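Local coordinates for glycosyl hydrolases family 2, sugar binding domain protein (Bacteroides uniformis str. 3978 T3 ii, PDB 6D1P) that probably hydrolyses O-glycosidic bonds as a beta-glucuronidase of glycoside hydrolase family 2 from a human gut bacterium, at residues T328-D333 / N359-G364; D516-R521 / N589-V594; W576-F581 / G598-D603. One frame throughout, in Å; residues are numbered along the deposited sequence. Where two conformers were deposited one is given.

How the interactions relate
All three contacts belong to the TIM-barrel part of the chain. Interaction 1 pairs two neighbouring barrel strands, and interaction 3 joins the chain that follows the 572-574 strand to the 598-603 loop; their centres lie about 10 Å apart. They share a sodium ion and one of its waters, and Asp333 OD2 meets Arg602 NE at 2.7 Å in a salt bridge. Interaction 2, between the loops 516-521 and 589-594, is centred about 10 Å from interaction 3 and touches it by packing, with Val594 CG1 3.6 Å from Phe581 O. Interactions 1 and 2 do not touch: their centres are about 20 Å apart, their nearest atoms about 7 Å.

Interaction 1: residues T328-D333 / N359-G364; sequences THRHED and NFIRLG. With NA (sodium ion), chain C.
Arg362 leaves its strand with CG anti to the backbone N (chi1 177°) and runs extended to NE alongside His329, whose side chain points the same way. CB lies 3.3 Å from His329 CD2, CG keeps to that same carbon, and CD passes 3.4 Å from His329 NE2. At the tip, NH1 donates to His329 NE2 over 2.9 Å; the imidazole nitrogen lies near the guanidinium plane, while the donor is tilted from the ring plane, the two planes standing 75° apart. Beyond this pair, Glu386 takes NE and Glu512 takes NH1, so the buried guanidinium, probably charged, is gripped by two carboxylates as well. The backbones pair in parallel: Thr328 N donates to Phe360 O, and Arg362 N reaches Thr328 O at 2.9 Å nearly along the C=O axis. On the other face of the sheet Thr328 CG2 rests 4.0 Å from Ile361 CG1, and Ile361 CD1 lies against Arg330 CG. Past the strand, Asp333 binds sodium through O and OD2, each at 3.0 Å. Strand 321-329, helix 343-356 and strand 360-362 form a beta-alpha-beta unit, the repeating element of the TIM barrel.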
# COMPACT_ATOMS: atom_id res chain seq x y z
N THR A 328 1.96 16.18 31.93
CA THR A 328 1.89 16.18 30.48
C THR A 328 1.40 14.80 30.02
O THR A 328 1.09 13.92 30.83
CB THR A 328 3.25 16.58 29.87
OG1 THR A 328 3.10 17.03 28.52
CG2 THR A 328 4.27 15.45 29.93
N HIS A 329 1.28 14.63 28.69
CA HIS A 329 1.12 13.31 28.09
C HIS A 329 2.21 13.11 27.04
O HIS A 329 2.85 14.06 26.58
CB HIS A 329 -0.22 13.11 27.36
CG HIS A 329 -1.45 13.40 28.16
ND1 HIS A 329 -1.82 14.69 28.51
CD2 HIS A 329 -2.44 12.60 28.58
CE1 HIS A 329 -2.97 14.65 29.15
NE2 HIS A 329 -3.37 13.39 29.21
N ARG A 330 2.38 11.85 26.65
CA ARG A 330 3.19 11.49 25.49
C ARG A 330 2.51 10.33 24.77
O ARG A 330 1.84 9.51 25.40
CB ARG A 330 4.63 11.08 25.88
CG ARG A 330 4.70 9.72 26.55
CD ARG A 330 6.13 9.29 26.90
NE ARG A 330 7.00 9.17 25.73
CZ ARG A 330 7.06 8.10 24.95
NH1 ARG A 330 6.29 7.05 25.18
NH2 ARG A 330 7.90 8.07 23.92
N HIS A 331 2.65 10.30 23.45
CA HIS A 331 2.22 9.17 22.64
C HIS A 331 3.44 8.33 22.29
O HIS A 331 4.58 8.81 22.35
CB HIS A 331 1.52 9.63 21.36
CG HIS A 331 0.03 9.63 21.43
ND1 HIS A 331 -0.71 8.49 21.68
CD2 HIS A 331 -0.88 10.63 21.27
CE1 HIS A 331 -1.99 8.78 21.69
NE2 HIS A 331 -2.12 10.07 21.44
N GLU A 332 3.21 7.07 21.93
CA GLU A 332 4.31 6.26 21.42
C GLU A 332 4.39 6.49 19.91
O GLU A 332 3.89 5.73 19.08
CB GLU A 332 4.14 4.79 21.81
CG GLU A 332 4.64 4.56 23.25
CD GLU A 332 4.75 3.10 23.64
OE1 GLU A 332 4.19 2.24 22.89
OE2 GLU A 332 5.38 2.81 24.68
N ASP A 333 5.06 7.60 19.58
CA ASP A 333 5.06 8.22 18.26
C ASP A 333 6.28 9.13 18.20
O ASP A 333 6.57 9.85 19.17
CB ASP A 333 3.77 9.02 18.05
CG ASP A 333 3.75 9.80 16.73
OD1 ASP A 333 3.20 9.29 15.74
OD2 ASP A 333 4.27 10.93 16.69
N ASN A 359 6.14 16.79 36.78
CA ASN A 359 6.31 15.72 37.75
C ASN A 359 5.30 14.60 37.53
O ASN A 359 5.25 13.68 38.34
CB ASN A 359 6.24 16.26 39.19
CG ASN A 359 4.90 16.94 39.53
OD1 ASN A 359 3.90 16.81 38.82
ND2 ASN A 359 4.88 17.67 40.64
N PHE A 360 4.56 14.64 36.43
CA PHE A 360 3.39 13.80 36.27
C PHE A 360 3.16 13.58 34.78
O PHE A 360 3.33 14.51 33.98
CB PHE A 360 2.18 14.48 36.93
CG PHE A 360 0.94 13.62 37.00
CD1 PHE A 360 1.02 12.27 37.25
CD2 PHE A 360 -0.31 14.20 36.84
CE1 PHE A 360 -0.13 11.48 37.33
CE2 PHE A 360 -1.46 13.43 36.91
CZ PHE A 360 -1.37 12.06 37.15
N ILE A 361 2.77 12.37 34.40
CA ILE A 361 2.51 12.11 32.99
C ILE A 361 1.43 11.05 32.86
O ILE A 361 1.40 10.06 33.61
CB ILE A 361 3.81 11.71 32.26
CG1 ILE A 361 3.56 11.57 30.75
CG2 ILE A 361 4.41 10.44 32.88
CD1 ILE A 361 4.86 11.44 29.94
N ARG A 362 0.51 11.28 31.92
CA ARG A 362 -0.44 10.28 31.46
C ARG A 362 0.07 9.73 30.13
O ARG A 362 0.32 10.48 29.19
CB ARG A 362 -1.84 10.89 31.31
CG ARG A 362 -2.92 9.96 30.75
CD ARG A 362 -4.29 10.63 30.91
NE ARG A 362 -5.38 10.01 30.15
CZ ARG A 362 -6.08 10.64 29.21
NH1 ARG A 362 -5.80 11.89 28.86
NH2 ARG A 362 -7.08 10.00 28.61
N LEU A 363 0.20 8.40 30.06
CA LEU A 363 0.93 7.74 28.97
C LEU A 363 0.02 7.45 27.77
O LEU A 363 -0.16 6.30 27.36
CB LEU A 363 1.58 6.46 29.49
CG LEU A 363 2.59 6.64 30.64
CD1 LEU A 363 3.14 5.30 31.09
CD2 LEU A 363 3.72 7.58 30.22
N GLY A 364 -0.52 8.51 27.19
CA GLY A 364 -1.42 8.33 26.08
C GLY A 364 -2.63 7.53 26.50
O GLY A 364 -3.06 7.57 27.66
NA NA C . 5.29 12.50 19.02
O HOH W 1 4.27 12.03 21.60

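Interaction 2: residues D516-R521 / N589-V594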
# COMPACT_ATOMS: atom_id res chain seq x y z
N ASP A 516 -3.32 23.69 19.85
CA ASP A 516 -2.38 23.50 18.76
C ASP A 516 -1.57 24.77 18.51
O ASP A 516 -2.08 25.89 18.64
CB ASP A 516 -3.10 23.13 17.45
CG ASP A 516 -3.77 21.74 17.52
OD1 ASP A 516 -3.15 20.76 17.05
OD2 ASP A 516 -4.90 21.63 18.04
N SER A 517 -0.31 24.58 18.13
CA SER A 517 0.46 25.69 17.58
C SER A 517 1.37 25.16 16.48
O SER A 517 2.08 24.17 16.67
CB SER A 517 1.26 26.42 18.67
OG SER A 517 2.16 25.57 19.34
N HIS A 518 1.31 25.81 15.34
CA HIS A 518 2.16 25.57 14.19
C HIS A 518 3.53 26.13 14.53
O HIS A 518 3.72 27.35 14.56
CB HIS A 518 1.55 26.28 12.98
CG HIS A 518 2.09 25.86 11.66
ND1 HIS A 518 2.47 24.56 11.37
CD2 HIS A 518 2.22 26.55 10.50
CE1 HIS A 518 2.85 24.49 10.11
NE2 HIS A 518 2.71 25.68 9.56
N ALA A 519 4.48 25.25 14.85
CA ALA A 519 5.83 25.69 15.17
C ALA A 519 6.33 26.70 14.14
O ALA A 519 6.20 26.50 12.92
CB ALA A 519 6.78 24.49 15.23
N GLY A 520 6.83 27.83 14.65
CA GLY A 520 7.38 28.90 13.84
C GLY A 520 6.39 29.91 13.31
O GLY A 520 6.79 30.83 12.59
N ARG A 521 5.09 29.76 13.60
CA ARG A 521 4.11 30.79 13.27
C ARG A 521 3.89 31.68 14.49
O ARG A 521 3.74 31.17 15.61
CB ARG A 521 2.80 30.15 12.81
CG ARG A 521 1.66 31.13 12.62
CD ARG A 521 0.38 30.39 12.27
NE ARG A 521 0.42 29.92 10.89
CZ ARG A 521 -0.40 28.99 10.40
NH1 ARG A 521 -1.32 28.42 11.18
NH2 ARG A 521 -0.30 28.60 9.12
N ASN A 589 -4.53 19.54 8.86
CA ASN A 589 -3.84 20.36 9.84
C ASN A 589 -2.67 21.08 9.17
O ASN A 589 -2.14 20.61 8.16
CB ASN A 589 -3.31 19.53 11.00
CG ASN A 589 -4.25 19.51 12.18
OD1 ASN A 589 -5.39 19.97 12.08
ND2 ASN A 589 -3.80 18.97 13.31
N PRO A 590 -2.26 22.24 9.70
CA PRO A 590 -1.10 22.94 9.11
C PRO A 590 0.09 22.03 8.81
O PRO A 590 0.76 22.23 7.80
CB PRO A 590 -0.77 24.00 10.18
CG PRO A 590 -2.06 24.26 10.85
CD PRO A 590 -2.80 22.95 10.88
N ILE A 591 0.37 21.05 9.66
CA ILE A 591 1.18 19.90 9.27
C ILE A 591 0.22 18.72 9.08
O ILE A 591 -0.37 18.25 10.08
CB ILE A 591 2.27 19.59 10.29
CG1 ILE A 591 3.27 20.76 10.35
CG2 ILE A 591 3.03 18.31 9.87
CD1 ILE A 591 4.37 20.59 11.36
N PRO A 592 -0.01 18.26 7.86
CA PRO A 592 -1.05 17.24 7.63
C PRO A 592 -0.83 16.02 8.51
O PRO A 592 0.30 15.59 8.73
CB PRO A 592 -0.89 16.92 6.15
CG PRO A 592 -0.39 18.21 5.55
CD PRO A 592 0.56 18.75 6.59
N TYR A 593 -1.92 15.51 9.07
CA TYR A 593 -1.88 14.30 9.89
C TYR A 593 -1.00 14.44 11.15
O TYR A 593 -0.57 13.42 11.73
CB TYR A 593 -1.43 13.11 9.05
CG TYR A 593 -2.38 12.76 7.91
CD1 TYR A 593 -3.64 12.24 8.18
CD2 TYR A 593 -2.01 12.95 6.57
CE1 TYR A 593 -4.53 11.90 7.16
CE2 TYR A 593 -2.90 12.61 5.52
CZ TYR A 593 -4.16 12.08 5.84
OH TYR A 593 -5.05 11.74 4.84
N VAL A 594 -0.74 15.65 11.63
CA VAL A 594 -0.01 15.83 12.88
C VAL A 594 -0.89 16.62 13.85
O VAL A 594 -1.42 17.68 13.51
CB VAL A 594 1.35 16.51 12.68
CG1 VAL A 594 2.00 16.85 14.04
CG2 VAL A 594 2.25 15.56 11.93
O HOH W 2 -4.72 18.69 16.10
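The imidazole of His518 takes Pro590 over one face and Ile591 at its edge. Pro590 CB sits over the ring centre, 3.6 Å from the centroid and 12° off the normal, a CH-pi contact with CB closest to His518 ND1 at 3.5 Å. Ile591 CG1 approaches in the ring plane, 3.8 Å from His518 CE1. Within its own loop the histidine also lies against Arg521, its CD2 over the centre of one guanidinium face. CG of His518 is anti to the backbone N (chi1 -165°), which carries the ring across to the proline, and two polar partners outside these loops fix its rotation: Gln776 O at NE2 and Gln596 NE2 at ND1. The NE2 bond to a carbonyl implies a proton there.

No direct hydrogen bond joins the two loops. A water bridges them instead, donating to Asp516 OD1 at 2.8 Å and accepting from Asn589 ND2 at 3.0 Å. The same ND2 gives a nearly straight bond to Val594 O (2.7 Å, 168°), tying the ends of its loop together, while Asp516 OD2 forms a salt bridge to Lys597. Each loop contains a type II beta turn, His518 to Arg521 and Ile591 to Val594. The contact is plain loop-to-loop packing in the TIM-barrel region, with strand 774-776 of the C-terminal part of the chain packed against both loops.

Interaction 3: residues W576-F581 / G598-D603; sequences WTFKDF and GVVQRD. With NA (sodium ion), chain C.
Phe578 O takes two backbone donors from the facing loop, Val599 N at 2.7 Å and Val600 N at 3.2 Å; the first stands above the carbonyl plane, the second lies in it. Val600 O returns the link, receiving Asp580 N at 3.0 Å nearly along its C=O axis. The Asp580 side chain, with CG anti to the carbonyl carbon (chi1 -73°), points at the 598-603 loop and takes Gly598 N on OD1 (2.9 Å). Gly598 packs so tightly on the Lys579-Asp580 peptide that a CB would clash. Through a water, Asp580 OD2 is joined to Arg602 N. An alanine in place of Asp580 would remove the carboxylate that takes Gly598 N, the water held by Arg602 N and the Lys607 ammonium, and would probably loosen the 598-603 loop at Gly598 and Arg602.

Around this polar core, Val600 CG2 sits over one face of the Phe578 ring, 4.3 Å from its centroid, and Val599 CG2 meets CD1. Lys579 CG passes 3.5 Å from Val600 CG2 before the chain bends at chi3 toward Glu349, its salt-bridge partner. Farther out, Lys607 pairs with Asp580 OD1, while helices 343-356 and 609-617 pack on Phe578. Asp580 O binds sodium at 2.7 Å, and the extended Arg602 passes that carbonyl to form a salt bridge with Asp333, which also binds the ion. The arrangement is that of a metal site built from barrel loops, here completed by the 328-333 segment.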
# COMPACT_ATOMS: atom_id res chain seq x y z
N TRP A 576 -2.25 18.49 27.29
CA TRP A 576 -2.14 17.63 26.11
C TRP A 576 -1.57 18.50 25.01
O TRP A 576 -2.26 19.40 24.51
CB TRP A 576 -3.49 17.03 25.72
CG TRP A 576 -3.43 16.10 24.53
CD1 TRP A 576 -3.35 16.45 23.21
CD2 TRP A 576 -3.45 14.67 24.57
NE1 TRP A 576 -3.29 15.32 22.43
CE2 TRP A 576 -3.35 14.21 23.23
CE3 TRP A 576 -3.54 13.72 25.60
CZ2 TRP A 576 -3.36 12.85 22.89
CZ3 TRP A 576 -3.54 12.37 25.27
CH2 TRP A 576 -3.44 11.95 23.92
N THR A 577 -0.32 18.26 24.63
CA THR A 577 0.46 17.11 25.02
C THR A 577 1.91 17.55 24.90
O THR A 577 2.17 18.69 24.48
CB THR A 577 0.17 15.85 24.11
OG1 THR A 577 0.87 14.70 24.61
CG2 THR A 577 0.56 16.11 22.65
N PHE A 578 2.87 16.69 25.26
CA PHE A 578 4.26 17.13 25.25
C PHE A 578 4.75 17.41 23.84
O PHE A 578 5.36 18.46 23.58
CB PHE A 578 5.17 16.10 25.93
CG PHE A 578 6.62 16.49 25.91
CD1 PHE A 578 7.07 17.60 26.61
CD2 PHE A 578 7.55 15.74 25.18
CE1 PHE A 578 8.43 17.98 26.58
CE2 PHE A 578 8.89 16.09 25.14
CZ PHE A 578 9.35 17.22 25.84
N LYS A 579 4.48 16.49 22.91
CA LYS A 579 5.12 16.45 21.60
C LYS A 579 4.09 16.27 20.49
O LYS A 579 3.19 15.43 20.61
CB LYS A 579 6.15 15.32 21.55
CG LYS A 579 7.07 15.34 20.34
CD LYS A 579 8.25 14.38 20.53
CE LYS A 579 7.77 12.92 20.43
NZ LYS A 579 8.69 12.08 21.21
N ASP A 580 4.22 17.07 19.43
CA ASP A 580 3.46 16.85 18.20
C ASP A 580 3.53 15.38 17.81
O ASP A 580 4.60 14.78 17.83
CB ASP A 580 4.04 17.70 17.07
CG ASP A 580 3.72 19.17 17.20
OD1 ASP A 580 3.09 19.54 18.22
OD2 ASP A 580 4.11 19.95 16.29
N PHE A 581 2.38 14.81 17.46
CA PHE A 581 2.34 13.40 17.12
C PHE A 581 1.37 13.20 15.97
O PHE A 581 0.50 14.04 15.70
CB PHE A 581 1.92 12.55 18.33
CG PHE A 581 0.49 12.74 18.71
CD1 PHE A 581 0.12 13.76 19.56
CD2 PHE A 581 -0.51 11.90 18.17
CE1 PHE A 581 -1.20 13.95 19.91
CE2 PHE A 581 -1.82 12.09 18.51
CZ PHE A 581 -2.19 13.11 19.39
N GLY A 598 1.71 19.79 20.81
CA GLY A 598 2.91 19.61 21.59
C GLY A 598 3.54 20.94 21.96
O GLY A 598 3.24 21.99 21.38
N VAL A 599 4.42 20.93 22.96
CA VAL A 599 5.32 22.06 23.14
C VAL A 599 6.67 21.82 22.48
O VAL A 599 7.56 22.68 22.56
CB VAL A 599 5.48 22.47 24.62
CG1 VAL A 599 4.23 23.17 25.11
CG2 VAL A 599 5.78 21.26 25.51
N VAL A 600 6.84 20.66 21.83
CA VAL A 600 8.01 20.37 21.02
C VAL A 600 7.52 19.66 19.77
O VAL A 600 6.47 19.00 19.78
CB VAL A 600 9.07 19.49 21.74
CG1 VAL A 600 9.43 20.05 23.13
CG2 VAL A 600 8.60 18.06 21.84
N GLN A 601 8.29 19.80 18.69
CA GLN A 601 7.95 19.22 17.40
C GLN A 601 8.07 17.70 17.46
O GLN A 601 8.60 17.13 18.42
CB GLN A 601 8.88 19.76 16.31
CG GLN A 601 8.61 21.19 15.94
CD GLN A 601 9.43 21.63 14.76
OE1 GLN A 601 9.50 20.93 13.73
NE2 GLN A 601 10.07 22.79 14.89
N ARG A 602 7.60 17.05 16.40
CA ARG A 602 7.55 15.60 16.40
C ARG A 602 8.94 14.96 16.45
O ARG A 602 9.05 13.80 16.86
CB ARG A 602 6.77 15.11 15.18
CG ARG A 602 6.40 13.65 15.22
CD ARG A 602 5.32 13.34 14.21
NE ARG A 602 4.95 11.94 14.28
CZ ARG A 602 5.22 11.04 13.35
NH1 ARG A 602 5.85 11.38 12.22
NH2 ARG A 602 4.85 9.79 13.53
N ASP A 603 10.00 15.70 16.09
CA ASP A 603 11.36 15.19 16.24
C ASP A 603 11.99 15.60 17.57
O ASP A 603 13.19 15.35 17.77
CB ASP A 603 12.24 15.64 15.06
CG ASP A 603 12.48 17.16 15.01
OD1 ASP A 603 11.97 17.88 15.89
OD2 ASP A 603 13.19 17.63 14.09
NA NA C . 5.29 12.50 19.02
O HOH W 3 6.13 18.83 14.48
O HOH W 1 4.27 12.03 21.60